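Local coordinates for protein probable acetolactate synthase isozyme III (Small subunit) (Nitrosomonas europaea ATCC 19718, PDB 2PC6) that probably serves as the regulatory small subunit of a two-component enzyme, pairing with a second copy of itself and carrying ACT-type domains with a bound calcium ion, at residues Arg100-Met103 against Lys104-Ala107; Asp116-Asn119 against Glu120-Thr123. All blocks are in the same frame, centred on the assembly; numbering follows the deposited sequence.

Contact 1 (Arg100-Met103 against Lys104-Ala107); sequences REEM and KRLA
E102 and R105 meet one turn apart on the outer side of helix 98-109, and the pair illustrates how a helix uses i to i+3 spacing for a charged link. The salt bridge joins R105 NH2 to E102 OE1 at 2.6 Å, the oxygen accepting through its anti lone pair near the guanidinium plane. The side chains cross at about a right angle. The carboxylate and guanidinium planes stand 63° apart, and OE1 alone grips R105 while E102 OE2 lies toward L106 CG, 4.0 Å away. E102 has CG anti to the backbone N (chi1 176°) and a bend at chi2 that brings OE1 to R105 NH2. R105 bends at chi3, so that one guanidinium face lies over the backbone at E101 and E102, with NH2 3.4 Å from E102 CA.

M103, a selenomethionine, faces the domain interior. Its chain folds at chi2 and chi3, and CE reaches L106 CD1 at 3.5 Å; the two side chains run side by side in the same direction. Together they pack against V140, while M103 also touches Y122 of strand 121-128 and L106 touches F136 of helix 130-139.

Beneath both pairs runs the regular helical ladder, including R105 N to E101 O at 2.8 Å and A107 N to M103 O at 2.9 Å. K104 NZ makes a salt bridge with D108, one turn further on. The chemistry is thus that of an amphipathic helix: apolar contacts seat one side on the sheet and the neighbouring helix, while the salt bridge pairs opposite charges on the exposed flank, next to L106.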
ATOM      1  N   ARG A 100     -25.140 -12.043   6.566  1.00 49.51           N
ATOM      2  CA  ARG A 100     -24.102 -12.380   7.514  1.00 49.35           C
ATOM      3  C   ARG A 100     -23.466 -13.714   7.183  1.00 49.00           C
ATOM      4  O   ARG A 100     -22.260 -13.826   7.229  1.00 50.03           O
ATOM      5  CB  ARG A 100     -24.636 -12.394   8.937  1.00 48.88           C
ATOM      6  CG  ARG A 100     -24.428 -11.085   9.588  1.00 48.21           C
ATOM      7  CD  ARG A 100     -25.020 -11.006  10.968  1.00 43.49           C
ATOM      8  NE  ARG A 100     -24.018 -10.969  12.053  1.00 40.56           N
ATOM      9  CZ  ARG A 100     -23.101 -10.015  12.254  1.00 38.34           C
ATOM     10  NH1 ARG A 100     -22.951  -8.963  11.425  1.00 34.44           N
ATOM     11  NH2 ARG A 100     -22.323 -10.111  13.313  1.00 34.97           N
ATOM     12  N   GLU A 101     -24.273 -14.703   6.820  1.00 48.15           N
ATOM     13  CA  GLU A 101     -23.744 -16.000   6.471  1.00 48.38           C
ATOM     14  C   GLU A 101     -22.995 -15.879   5.126  1.00 47.66           C
ATOM     15  O   GLU A 101     -21.882 -16.416   4.980  1.00 47.46           O
ATOM     16  CB  GLU A 101     -24.857 -17.061   6.407  1.00 48.55           C
ATOM     17  CG  GLU A 101     -24.956 -18.065   7.598  1.00 52.30           C
ATOM     18  CD  GLU A 101     -26.118 -17.756   8.629  1.00 58.45           C
ATOM     19  OE1 GLU A 101     -26.751 -16.651   8.494  1.00 59.06           O
ATOM     20  OE2 GLU A 101     -26.361 -18.602   9.573  1.00 54.44           O
ATOM     21  N   GLU A 102     -23.596 -15.161   4.170  1.00 46.23           N
ATOM     22  CA  GLU A 102     -23.036 -15.013   2.844  1.00 45.78           C
ATOM     23  C   GLU A 102     -21.648 -14.364   2.862  1.00 45.73           C
ATOM     24  O   GLU A 102     -20.712 -14.884   2.244  1.00 45.65           O
ATOM     25  CB  GLU A 102     -23.995 -14.233   1.929  1.00 46.37           C
ATOM     26  CG  GLU A 102     -23.429 -13.944   0.478  1.00 45.84           C
ATOM     27  CD  GLU A 102     -23.170 -15.214  -0.379  1.00 46.05           C
ATOM     28  OE1 GLU A 102     -23.706 -16.294  -0.058  1.00 46.91           O
ATOM     29  OE2 GLU A 102     -22.456 -15.133  -1.397  1.00 44.73           O
HETATM   30  N   MSE A 103     -21.528 -13.239   3.578  1.00 45.72           N
HETATM   31  CA  MSE A 103     -20.273 -12.500   3.748  1.00 45.22           C
HETATM   32  C   MSE A 103     -19.254 -13.336   4.452  1.00 44.81           C
HETATM   33  O   MSE A 103     -18.083 -13.282   4.101  1.00 45.44           O
HETATM   34  CB  MSE A 103     -20.463 -11.204   4.535  1.00 45.89           C
HETATM   35  CG  MSE A 103     -21.246 -10.133   3.833  1.00 49.54           C
HETATM   36 SE   MSE A 103     -20.464  -9.581   2.120  1.00 65.91          SE
HETATM   37  CE  MSE A 103     -21.328 -10.866   0.897  1.00 60.94           C
ATOM     38  N   LYS A 104     -19.674 -14.115   5.451  1.00 44.46           N
ATOM     39  CA  LYS A 104     -18.732 -15.025   6.090  1.00 43.60           C
ATOM     40  C   LYS A 104     -18.262 -16.113   5.086  1.00 42.73           C
ATOM     41  O   LYS A 104     -17.057 -16.410   4.990  1.00 41.52           O
ATOM     42  CB  LYS A 104     -19.332 -15.619   7.357  1.00 43.67           C
ATOM     43  CG  LYS A 104     -18.417 -16.630   8.095  1.00 46.17           C
ATOM     44  CD  LYS A 104     -17.055 -15.990   8.589  1.00 47.16           C
ATOM     45  CE  LYS A 104     -16.411 -16.858   9.709  1.00 48.66           C
ATOM     46  NZ  LYS A 104     -15.452 -17.922   9.211  1.00 47.11           N
ATOM     47  N   ARG A 105     -19.188 -16.689   4.318  1.00 41.96           N
ATOM     48  CA  ARG A 105     -18.751 -17.665   3.272  1.00 42.21           C
ATOM     49  C   ARG A 105     -17.742 -17.090   2.286  1.00 41.72           C
ATOM     50  O   ARG A 105     -16.759 -17.778   1.992  1.00 41.37           O
ATOM     51  CB  ARG A 105     -19.892 -18.276   2.487  1.00 41.24           C
ATOM     52  CG  ARG A 105     -20.647 -19.277   3.256  1.00 41.96           C
ATOM     53  CD  ARG A 105     -21.657 -19.952   2.358  1.00 43.30           C
ATOM     54  NE  ARG A 105     -22.637 -19.016   1.806  1.00 35.24           N
ATOM     55  CZ  ARG A 105     -23.809 -18.747   2.380  1.00 34.39           C
ATOM     56  NH1 ARG A 105     -24.138 -19.322   3.528  1.00 33.67           N
ATOM     57  NH2 ARG A 105     -24.644 -17.881   1.804  1.00 29.56           N
ATOM     58  N   LEU A 106     -17.967 -15.844   1.818  1.00 41.52           N
ATOM     59  CA  LEU A 106     -17.049 -15.180   0.871  1.00 41.89           C
ATOM     60  C   LEU A 106     -15.720 -14.900   1.498  1.00 41.33           C
ATOM     61  O   LEU A 106     -14.656 -15.151   0.882  1.00 42.54           O
ATOM     62  CB  LEU A 106     -17.616 -13.891   0.282  1.00 42.37           C
ATOM     63  CG  LEU A 106     -18.630 -14.012  -0.847  1.00 45.25           C
ATOM     64  CD1 LEU A 106     -19.248 -12.612  -1.262  1.00 47.73           C
ATOM     65  CD2 LEU A 106     -18.023 -14.716  -2.076  1.00 44.52           C
ATOM     66  N   ALA A 107     -15.740 -14.398   2.725  1.00 41.10           N
ATOM     67  CA  ALA A 107     -14.473 -14.248   3.424  1.00 41.19           C
ATOM     68  C   ALA A 107     -13.731 -15.609   3.414  1.00 41.95           C
ATOM     69  O   ALA A 107     -12.565 -15.653   2.994  1.00 44.04           O
ATOM     70  CB  ALA A 107     -14.655 -13.700   4.852  1.00 40.64           C
TER

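Contact 2 (Asp116-Asn119 against Glu120-Thr123); sequences DVTN and ELYT
The tip of the beta hairpin formed by strands 113-118 and 121-128 closes here through the two-residue turn N119-E120, with the strand axes antiparallel (178°). An ST turn organises it. T118 OG1, set between the backbone N and the carbonyl carbon (chi1 80°), points into the bend and accepts the N-H of E120 at 2.8 Å. A second, more bent bond reaches the same OG1 from L121 N at 2.9 Å. The hydroxyl then donates to a water 2.9 Å from OG1, and that water donates in turn to E120 OE1 at 2.8 Å.

Behind the turn, T118 N bonds to L121 O and T123 N to D116 O at 2.9 Å. Between these bonds lies the non-hydrogen-bonded pair V117 and Y122, whose side chains run alongside each other; V117 CG2 meets the ring edge at Y122 CE1, 4.0 Å away. On the other face, beside T118 and L121, a water bridges D116 and T123, donating to D116 OD2 at 2.6 Å and accepting from T123 OG1. The D116 carboxylate also takes R158 and the backbone N of G159 from the second subunit.

The chemistry implies a division of labour: one threonine hydroxyl with three bonds fixes the turn, while an aspartate held by water, arginine and amide ties the hairpin to the partner chain.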
ATOM      1  N   ASP A 116     -13.100  -6.747  12.227  1.00 39.25           N
ATOM      2  CA  ASP A 116     -13.925  -5.786  12.919  1.00 39.60           C
ATOM      3  C   ASP A 116     -15.321  -6.294  12.797  1.00 39.85           C
ATOM      4  O   ASP A 116     -15.754  -6.685  11.721  1.00 39.62           O
ATOM      5  CB  ASP A 116     -13.875  -4.388  12.283  1.00 39.54           C
ATOM      6  CG  ASP A 116     -14.493  -3.304  13.181  1.00 41.14           C
ATOM      7  OD1 ASP A 116     -14.729  -3.576  14.406  1.00 42.70           O
ATOM      8  OD2 ASP A 116     -14.733  -2.168  12.693  1.00 42.72           O
ATOM      9  N   VAL A 117     -16.058  -6.307  13.885  1.00 40.45           N
ATOM     10  CA  VAL A 117     -17.377  -6.887  13.753  1.00 42.19           C
ATOM     11  C   VAL A 117     -18.394  -6.257  14.655  1.00 42.63           C
ATOM     12  O   VAL A 117     -18.103  -6.072  15.835  1.00 43.55           O
ATOM     13  CB  VAL A 117     -17.364  -8.449  13.883  1.00 42.52           C
ATOM     14  CG1 VAL A 117     -16.325  -8.907  14.855  1.00 41.63           C
ATOM     15  CG2 VAL A 117     -18.740  -8.978  14.258  1.00 42.88           C
ATOM     16  N   THR A 118     -19.548  -5.875  14.079  1.00 42.59           N
ATOM     17  CA  THR A 118     -20.760  -5.545  14.868  1.00 42.77           C
ATOM     18  C   THR A 118     -21.932  -6.410  14.397  1.00 43.62           C
ATOM     19  O   THR A 118     -21.832  -7.167  13.385  1.00 43.52           O
ATOM     20  CB  THR A 118     -21.249  -4.121  14.643  1.00 42.13           C
ATOM     21  OG1 THR A 118     -21.983  -4.100  13.411  1.00 41.52           O
ATOM     22  CG2 THR A 118     -20.103  -3.143  14.600  1.00 40.35           C
ATOM     23  N   ASN A 119     -23.054  -6.257  15.098  1.00 44.11           N
ATOM     24  CA  ASN A 119     -24.316  -6.878  14.695  1.00 44.70           C
ATOM     25  C   ASN A 119     -24.767  -6.645  13.253  1.00 45.34           C
ATOM     26  O   ASN A 119     -25.561  -7.436  12.744  1.00 45.02           O
ATOM     27  CB  ASN A 119     -25.415  -6.438  15.615  1.00 44.63           C
ATOM     28  CG  ASN A 119     -25.600  -7.404  16.759  1.00 46.65           C
ATOM     29  OD1 ASN A 119     -24.983  -8.476  16.752  1.00 45.37           O
ATOM     30  ND2 ASN A 119     -26.440  -7.033  17.765  1.00 45.29           N
ATOM     31  N   GLU A 120     -24.258  -5.589  12.597  1.00 44.91           N
ATOM     32  CA  GLU A 120     -24.744  -5.213  11.282  1.00 44.61           C
ATOM     33  C   GLU A 120     -23.627  -5.057  10.275  1.00 43.87           C
ATOM     34  O   GLU A 120     -23.877  -4.794   9.098  1.00 43.79           O
ATOM     35  CB  GLU A 120     -25.506  -3.898  11.371  1.00 45.20           C
ATOM     36  CG  GLU A 120     -26.837  -3.960  12.146  1.00 49.09           C
ATOM     37  CD  GLU A 120     -26.688  -3.847  13.674  1.00 53.59           C
ATOM     38  OE1 GLU A 120     -25.666  -3.287  14.127  1.00 55.60           O
ATOM     39  OE2 GLU A 120     -27.606  -4.313  14.422  1.00 54.90           O
ATOM     40  N   LEU A 121     -22.382  -5.178  10.719  1.00 43.47           N
ATOM     41  CA  LEU A 121     -21.270  -5.086   9.761  1.00 42.93           C
ATOM     42  C   LEU A 121     -20.053  -6.001   9.979  1.00 41.90           C
ATOM     43  O   LEU A 121     -19.849  -6.545  11.063  1.00 41.80           O
ATOM     44  CB  LEU A 121     -20.867  -3.628   9.564  1.00 42.10           C
ATOM     45  CG  LEU A 121     -19.970  -2.881  10.522  1.00 44.90           C
ATOM     46  CD1 LEU A 121     -18.486  -3.341  10.417  1.00 47.06           C
ATOM     47  CD2 LEU A 121     -20.074  -1.386  10.174  1.00 44.50           C
ATOM     48  N   TYR A 122     -19.258  -6.174   8.927  1.00 40.88           N
ATOM     49  CA  TYR A 122     -17.969  -6.833   9.034  1.00 39.76           C
ATOM     50  C   TYR A 122     -16.933  -5.976   8.340  1.00 40.15           C
ATOM     51  O   TYR A 122     -17.233  -5.363   7.287  1.00 39.46           O
ATOM     52  CB  TYR A 122     -17.982  -8.146   8.284  1.00 39.29           C
ATOM     53  CG  TYR A 122     -18.793  -9.291   8.849  1.00 40.88           C
ATOM     54  CD1 TYR A 122     -18.865  -9.531  10.214  1.00 39.61           C
ATOM     55  CD2 TYR A 122     -19.421 -10.184   7.989  1.00 40.52           C
ATOM     56  CE1 TYR A 122     -19.541 -10.611  10.690  1.00 41.60           C
ATOM     57  CE2 TYR A 122     -20.104 -11.247   8.451  1.00 40.47           C
ATOM     58  CZ  TYR A 122     -20.168 -11.457   9.802  1.00 42.55           C
ATOM     59  OH  TYR A 122     -20.852 -12.538  10.262  1.00 44.18           O
ATOM     60  N   THR A 123     -15.709  -5.960   8.871  1.00 40.14           N
ATOM     61  CA  THR A 123     -14.615  -5.487   8.070  1.00 40.99           C
ATOM     62  C   THR A 123     -13.744  -6.659   7.734  1.00 41.58           C
ATOM     63  O   THR A 123     -13.246  -7.325   8.638  1.00 42.89           O
ATOM     64  CB  THR A 123     -13.838  -4.398   8.733  1.00 40.90           C
ATOM     65  OG1 THR A 123     -14.704  -3.290   8.873  1.00 41.89           O
ATOM     66  CG2 THR A 123     -12.700  -3.932   7.831  1.00 40.14           C
TER
HETATM   67  O   HOH W   1     -13.578  -1.444  10.506  1.00 35.05           O
HETATM   68  O   HOH W   2     -23.515  -1.656  13.404  1.00 47.54           O

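Overall arrangement
Following the chain, strand 83-94 leads into helix 98-109, which carries contact 1; the chain then turns into strand 113-118 and reverses at contact 2 into strand 121-128. The two contacts come in series, neither nested nor crossed, and only contact 2 closes a reversal of the chain. Their centres lie about 12 Å apart, and they meet directly: R100 NH1 probably hydrogen-bonds T118 O at 2.9 Å, and M103 CB rests against Y122 CD2 at 3.7 Å. Helix and hairpin thereby join as parts of the beta-alpha-beta-beta-alpha-beta, ACT-like domain, whose opposite sheet face at the hairpin meets the second subunit.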